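Local coordinates for protein exopolygalacturonase (Yersinia enterocolitica, PDB 2UVF) that probably removes digalacturonic acid from chain ends of polygalacturonan, the pectin backbone, as a family 28 glycoside hydrolase of the periplasm, at residues G287-S299 with L370-G382. Sequence-based numbering, arbitrary orientation.
Sequences GRSLPQYVASKNS and LIHQTYDANNGDG. With NI (nickel (II) ion), chain K; ADA (alpha-D-galactopyranuronic acid), chain C; SO4 (sulfate ion), chain G; SO4 (sulfate ion), chain I.
In the right-handed parallel beta-helix of this family 28 enzyme, strand 289-293 of an added hairpin and the segment after it lie against the loop that follows strand 371-373. That loop carries a nickel ligand and leads into the galacturonate pocket. The backbones join at Tyr293. Tyr293 N donates to Tyr375 O at 2.7 Å, and Tyr293 O accepts from Asp376 N at 2.9 Å. The peptide between Tyr375 and Asp376 is cis. The Tyr293 ring turns its CE2 edge to Gln373 O, with Tyr293 CE2 3.1 Å from Gln373 O, which lies in the ring plane. Pro291 crosses the Gln373 side chain at about a right angle, with Pro291 CG 3.7 Å from Gln373 CB. Extended beyond CG, the Gln373 side chain places OE1 to take a hydrogen bond from Arg350, while NE2 bonds weakly to a sulfate that Arg288 NH1 also holds. A water bonded to Val294 O, Ser296 N and Asn378 N bridges 287-299 and 370-382 further on. Asn378 ND2 is hydrogen-bonded to Tyr326 OH. Asn379 and Asp381 line the pocket, where Asp381 OD2 weakly accepts from O2 of the galacturonate. With CG anti to the backbone N (chi1 -164°), the Asp376 carboxylate reaches the nickel, which Gly401 O also binds. Asp376 OD1 accepts from a nickel-bound water and lies 3.6 Å from Ala295 CB. Asp376 OD2 coordinates the nickel ion at 2.1 Å.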
loop_
_atom_site.group_PDB
_atom_site.type_symbol
_atom_site.label_atom_id
_atom_site.label_comp_id
_atom_site.label_asym_id
_atom_site.label_seq_id
_atom_site.Cartn_x
_atom_site.Cartn_y
_atom_site.Cartn_z
ATOM N N GLY A 287 -1.046 -19.890 12.027
ATOM C CA GLY A 287 -0.440 -20.253 13.300
ATOM C C GLY A 287 0.873 -19.542 13.546
ATOM O O GLY A 287 1.673 -19.982 14.347
ATOM N N ARG A 288 1.108 -18.445 12.830
ATOM C CA ARG A 288 2.321 -17.642 13.007
ATOM C C ARG A 288 2.021 -16.568 14.039
ATOM O O ARG A 288 0.859 -16.264 14.290
ATOM C CB ARG A 288 2.757 -17.031 11.675
ATOM C CG ARG A 288 3.086 -18.085 10.602
ATOM C CD ARG A 288 3.825 -17.445 9.486
ATOM N NE ARG A 288 3.981 -18.358 8.378
ATOM C CZ ARG A 288 4.407 -17.992 7.174
ATOM N NH1 ARG A 288 4.707 -16.720 6.945
ATOM N NH2 ARG A 288 4.539 -18.892 6.205
ATOM N N SER A 289 3.051 -16.025 14.673
ATOM C CA SER A 289 2.841 -14.971 15.670
ATOM C C SER A 289 2.773 -13.584 15.003
ATOM O O SER A 289 3.619 -13.254 14.164
ATOM C CB SER A 289 3.964 -15.004 16.698
ATOM O OG SER A 289 5.025 -14.157 16.285
ATOM N N LEU A 290 1.747 -12.803 15.355
ATOM C CA LEU A 290 1.667 -11.378 14.984
ATOM C C LEU A 290 1.791 -10.474 16.200
ATOM O O LEU A 290 1.093 -10.707 17.195
ATOM C CB LEU A 290 0.320 -11.073 14.340
ATOM C CG LEU A 290 0.118 -11.468 12.899
ATOM C CD1 LEU A 290 -1.316 -11.182 12.555
ATOM C CD2 LEU A 290 1.074 -10.687 12.005
ATOM N N PRO A 291 2.640 -9.412 16.113
ATOM C CA PRO A 291 2.671 -8.393 17.172
ATOM C C PRO A 291 1.423 -7.534 17.168
ATOM O O PRO A 291 0.870 -7.250 16.094
ATOM C CB PRO A 291 3.891 -7.525 16.811
ATOM C CG PRO A 291 3.996 -7.632 15.327
ATOM C CD PRO A 291 3.623 -9.108 15.047
ATOM N N GLN A 292 0.988 -7.123 18.357
ATOM C CA GLN A 292 -0.180 -6.272 18.499
ATOM C C GLN A 292 0.232 -5.005 19.247
ATOM O O GLN A 292 0.767 -5.091 20.340
ATOM C CB GLN A 292 -1.277 -7.014 19.272
ATOM C CG GLN A 292 -1.653 -8.374 18.646
ATOM C CD GLN A 292 -2.623 -8.216 17.505
ATOM O OE1 GLN A 292 -2.235 -8.156 16.324
ATOM N NE2 GLN A 292 -3.890 -8.133 17.837
ATOM N N TYR A 293 -0.012 -3.844 18.643
ATOM C CA TYR A 293 0.374 -2.565 19.213
ATOM C C TYR A 293 -0.864 -1.858 19.739
ATOM O O TYR A 293 -1.965 -1.993 19.173
ATOM C CB TYR A 293 1.150 -1.739 18.184
ATOM C CG TYR A 293 2.424 -2.431 17.749
ATOM C CD1 TYR A 293 3.518 -2.523 18.625
ATOM C CD2 TYR A 293 2.523 -3.046 16.490
ATOM C CE1 TYR A 293 4.676 -3.183 18.262
ATOM C CE2 TYR A 293 3.700 -3.711 16.098
ATOM C CZ TYR A 293 4.767 -3.778 16.993
ATOM O OH TYR A 293 5.939 -4.406 16.629
ATOM N N VAL A 294 -0.699 -1.155 20.863
ATOM C CA VAL A 294 -1.845 -0.532 21.534
ATOM C C VAL A 294 -2.555 0.465 20.605
ATOM O O VAL A 294 -1.887 1.226 19.872
ATOM C CB VAL A 294 -1.429 0.139 22.904
ATOM C CG1 VAL A 294 -0.520 1.341 22.688
ATOM C CG2 VAL A 294 -2.663 0.527 23.732
ATOM N N ALA A 295 -3.891 0.438 20.638
ATOM C CA ALA A 295 -4.730 1.420 19.934
ATOM C C ALA A 295 -5.035 2.650 20.782
ATOM O O ALA A 295 -5.803 2.598 21.755
ATOM C CB ALA A 295 -6.035 0.777 19.393
ATOM N N SER A 296 -4.440 3.773 20.393
ATOM C CA SER A 296 -4.448 4.974 21.234
ATOM C C SER A 296 -5.213 6.136 20.608
ATOM O O SER A 296 -5.702 6.031 19.483
ATOM C CB SER A 296 -3.011 5.382 21.538
ATOM O OG SER A 296 -2.944 6.350 22.572
ATOM N N LYS A 297 -5.316 7.237 21.357
ATOM C CA LYS A 297 -5.815 8.522 20.833
ATOM C C LYS A 297 -5.018 9.711 21.403
ATOM O O LYS A 297 -4.065 9.513 22.167
ATOM C CB LYS A 297 -7.331 8.663 21.043
ATOM C CG LYS A 297 -7.781 8.526 22.466
ATOM C CD LYS A 297 -9.260 8.331 22.559
ATOM C CE LYS A 297 -9.614 7.951 23.989
ATOM N NZ LYS A 297 -11.067 7.788 24.201
ATOM N N ASN A 298 -5.361 10.944 21.033
ATOM C CA ASN A 298 -4.510 12.049 21.494
ATOM C C ASN A 298 -4.457 12.191 23.002
ATOM O O ASN A 298 -3.399 12.456 23.545
ATOM C CB ASN A 298 -4.687 13.395 20.733
ATOM C CG ASN A 298 -6.114 13.903 20.671
ATOM O OD1 ASN A 298 -6.905 13.734 21.581
ATOM N ND2 ASN A 298 -6.421 14.581 19.591
ATOM N N SER A 299 -5.571 11.899 23.666
ATOM C CA SER A 299 -5.710 12.042 25.114
ATOM C C SER A 299 -5.144 10.873 25.914
ATOM O O SER A 299 -5.049 10.962 27.140
ATOM C CB SER A 299 -7.181 12.230 25.470
ATOM O OG SER A 299 -7.944 11.080 25.130
ATOM N N LEU A 370 6.919 -6.933 1.103
ATOM C CA LEU A 370 7.090 -6.346 2.426
ATOM C C LEU A 370 6.085 -6.992 3.372
ATOM O O LEU A 370 5.034 -7.480 2.951
ATOM C CB LEU A 370 6.918 -4.819 2.389
ATOM C CG LEU A 370 7.585 -3.990 1.273
ATOM C CD1 LEU A 370 7.198 -2.483 1.409
ATOM C CD2 LEU A 370 9.079 -4.124 1.263
ATOM N N ILE A 371 6.428 -7.025 4.649
ATOM C CA ILE A 371 5.545 -7.563 5.664
ATOM C C ILE A 371 5.251 -6.410 6.637
ATOM O O ILE A 371 6.155 -5.928 7.297
ATOM C CB ILE A 371 6.206 -8.829 6.330
ATOM C CG1 ILE A 371 6.420 -9.937 5.264
ATOM C CG2 ILE A 371 5.392 -9.340 7.500
ATOM C CD1 ILE A 371 7.570 -10.872 5.567
ATOM N N HIS A 372 3.999 -5.937 6.671
ATOM C CA HIS A 372 3.600 -4.826 7.545
ATOM C C HIS A 372 2.886 -5.411 8.740
ATOM O O HIS A 372 1.869 -6.048 8.584
ATOM C CB HIS A 372 2.664 -3.822 6.809
ATOM C CG HIS A 372 3.103 -3.522 5.413
ATOM N ND1 HIS A 372 3.867 -2.419 5.094
ATOM C CD2 HIS A 372 2.958 -4.224 4.266
ATOM C CE1 HIS A 372 4.156 -2.447 3.802
ATOM N NE2 HIS A 372 3.615 -3.530 3.275
ATOM N N GLN A 373 3.440 -5.204 9.926
ATOM C CA GLN A 373 2.856 -5.701 11.148
ATOM C C GLN A 373 2.768 -4.529 12.142
ATOM O O GLN A 373 3.635 -4.346 13.016
ATOM C CB GLN A 373 3.703 -6.861 11.705
ATOM C CG GLN A 373 3.949 -8.065 10.751
ATOM C CD GLN A 373 4.911 -9.084 11.370
ATOM O OE1 GLN A 373 5.801 -8.720 12.147
ATOM N NE2 GLN A 373 4.728 -10.350 11.047
ATOM N N THR A 374 1.710 -3.733 11.993
ATOM C CA THR A 374 1.594 -2.461 12.698
ATOM C C THR A 374 0.204 -2.279 13.292
ATOM O O THR A 374 -0.172 -1.169 13.624
ATOM C CB THR A 374 1.927 -1.249 11.789
ATOM O OG1 THR A 374 0.913 -1.083 10.791
ATOM C CG2 THR A 374 3.269 -1.435 11.080
ATOM N N TYR A 375 -0.556 -3.368 13.417
ATOM C CA TYR A 375 -1.853 -3.334 14.068
ATOM C C TYR A 375 -1.563 -3.237 15.546
ATOM O O TYR A 375 -0.725 -4.003 16.033
ATOM C CB TYR A 375 -2.646 -4.617 13.777
ATOM C CG TYR A 375 -4.041 -4.595 14.355
ATOM C CD1 TYR A 375 -5.076 -3.971 13.672
ATOM C CD2 TYR A 375 -4.328 -5.182 15.589
ATOM C CE1 TYR A 375 -6.343 -3.915 14.192
ATOM C CE2 TYR A 375 -5.606 -5.156 16.095
ATOM C CZ TYR A 375 -6.610 -4.521 15.380
ATOM O OH TYR A 375 -7.899 -4.457 15.873
ATOM N N ASP A 376 -2.193 -2.311 16.272
ATOM C CA ASP A 376 -3.151 -1.329 15.744
ATOM C C ASP A 376 -2.632 0.099 16.021
ATOM O O ASP A 376 -3.294 0.886 16.689
ATOM C CB ASP A 376 -4.516 -1.533 16.415
ATOM C CG ASP A 376 -5.634 -0.853 15.681
ATOM O OD1 ASP A 376 -6.762 -0.809 16.221
ATOM O OD2 ASP A 376 -5.399 -0.356 14.556
ATOM N N ALA A 377 -1.441 0.402 15.515
ATOM C CA ALA A 377 -0.806 1.702 15.692
ATOM C C ALA A 377 -1.625 2.824 15.030
ATOM O O ALA A 377 -1.862 2.791 13.813
ATOM C CB ALA A 377 0.611 1.661 15.165
ATOM N N ASN A 378 -2.093 3.777 15.841
ATOM C CA ASN A 378 -2.945 4.886 15.350
ATOM C C ASN A 378 -2.281 5.642 14.202
ATOM O O ASN A 378 -1.155 6.137 14.341
ATOM C CB ASN A 378 -3.321 5.846 16.481
ATOM C CG ASN A 378 -4.584 6.678 16.175
ATOM O OD1 ASN A 378 -5.448 6.289 15.382
ATOM N ND2 ASN A 378 -4.690 7.826 16.817
ATOM N N ASN A 379 -2.995 5.691 13.076
ATOM C CA ASN A 379 -2.537 6.259 11.797
ATOM C C ASN A 379 -1.401 5.493 11.139
ATOM O O ASN A 379 -0.742 6.009 10.222
ATOM C CB ASN A 379 -2.169 7.739 11.945
ATOM C CG ASN A 379 -3.251 8.521 12.636
ATOM O OD1 ASN A 379 -3.010 9.092 13.692
ATOM N ND2 ASN A 379 -4.478 8.499 12.079
ATOM N N GLY A 380 -1.182 4.264 11.586
ATOM C CA GLY A 380 -0.096 3.469 11.040
ATOM C C GLY A 380 -0.530 2.759 9.781
ATOM O O GLY A 380 -0.745 1.522 9.799
ATOM N N ASP A 381 -0.684 3.521 8.695
ATOM C CA ASP A 381 -1.059 2.912 7.411
ATOM C C ASP A 381 0.142 2.198 6.819
ATOM O O ASP A 381 1.270 2.500 7.187
ATOM C CB ASP A 381 -1.773 3.868 6.413
ATOM C CG ASP A 381 -1.229 5.264 6.415
ATOM O OD1 ASP A 381 -0.004 5.423 6.710
ATOM O OD2 ASP A 381 -2.032 6.198 6.096
ATOM N N GLY A 382 -0.110 1.233 5.936
ATOM C CA GLY A 382 0.967 0.396 5.402
ATOM C C GLY A 382 1.850 1.164 4.436
ATOM O O GLY A 382 3.018 1.391 4.714
HETATM NI NI NI K . -6.654 0.473 13.069
HETATM C C1 ADA C . -6.260 7.879 8.000
HETATM C C2 ADA C . -4.812 8.406 7.915
HETATM C C3 ADA C . -4.839 9.864 8.428
HETATM C C4 ADA C . -5.518 10.686 7.320
HETATM C C5 ADA C . -6.962 10.163 7.216
HETATM C C6 ADA C . -7.731 10.870 6.076
HETATM O O1 ADA C . -6.842 7.993 9.331
HETATM O O2 ADA C . -3.888 7.595 8.603
HETATM O O3 ADA C . -3.537 10.364 8.821
HETATM O O4 ADA C . -4.862 10.374 6.065
HETATM O O5 ADA C . -7.015 8.681 7.040
HETATM O O6B ADA C . -7.608 10.413 4.911
HETATM O O6A ADA C . -8.443 11.863 6.375
HETATM S S SO4 G . 3.845 -12.961 8.177
HETATM O O1 SO4 G . 4.997 -13.024 7.272
HETATM O O2 SO4 G . 3.679 -14.266 8.811
HETATM O O3 SO4 G . 3.995 -11.945 9.218
HETATM O O4 SO4 G . 2.672 -12.617 7.389
HETATM S S SO4 I . -8.009 8.593 13.845
HETATM O O1 SO4 I . -7.801 7.146 13.814
HETATM O O2 SO4 I . -9.300 8.850 14.476
HETATM O O3 SO4 I . -6.960 9.237 14.635
HETATM O O4 SO4 I . -7.984 9.124 12.479
HETATM O O HOH W 1 0.357 -6.549 13.272
HETATM O O HOH W 2 -2.043 3.512 18.911
HETATM O O HOH W 3 -8.354 -0.334 14.217
HETATM O O HOH W 4 -6.207 -1.609 11.929
HETATM O O HOH W 5 -6.931 2.575 14.401
#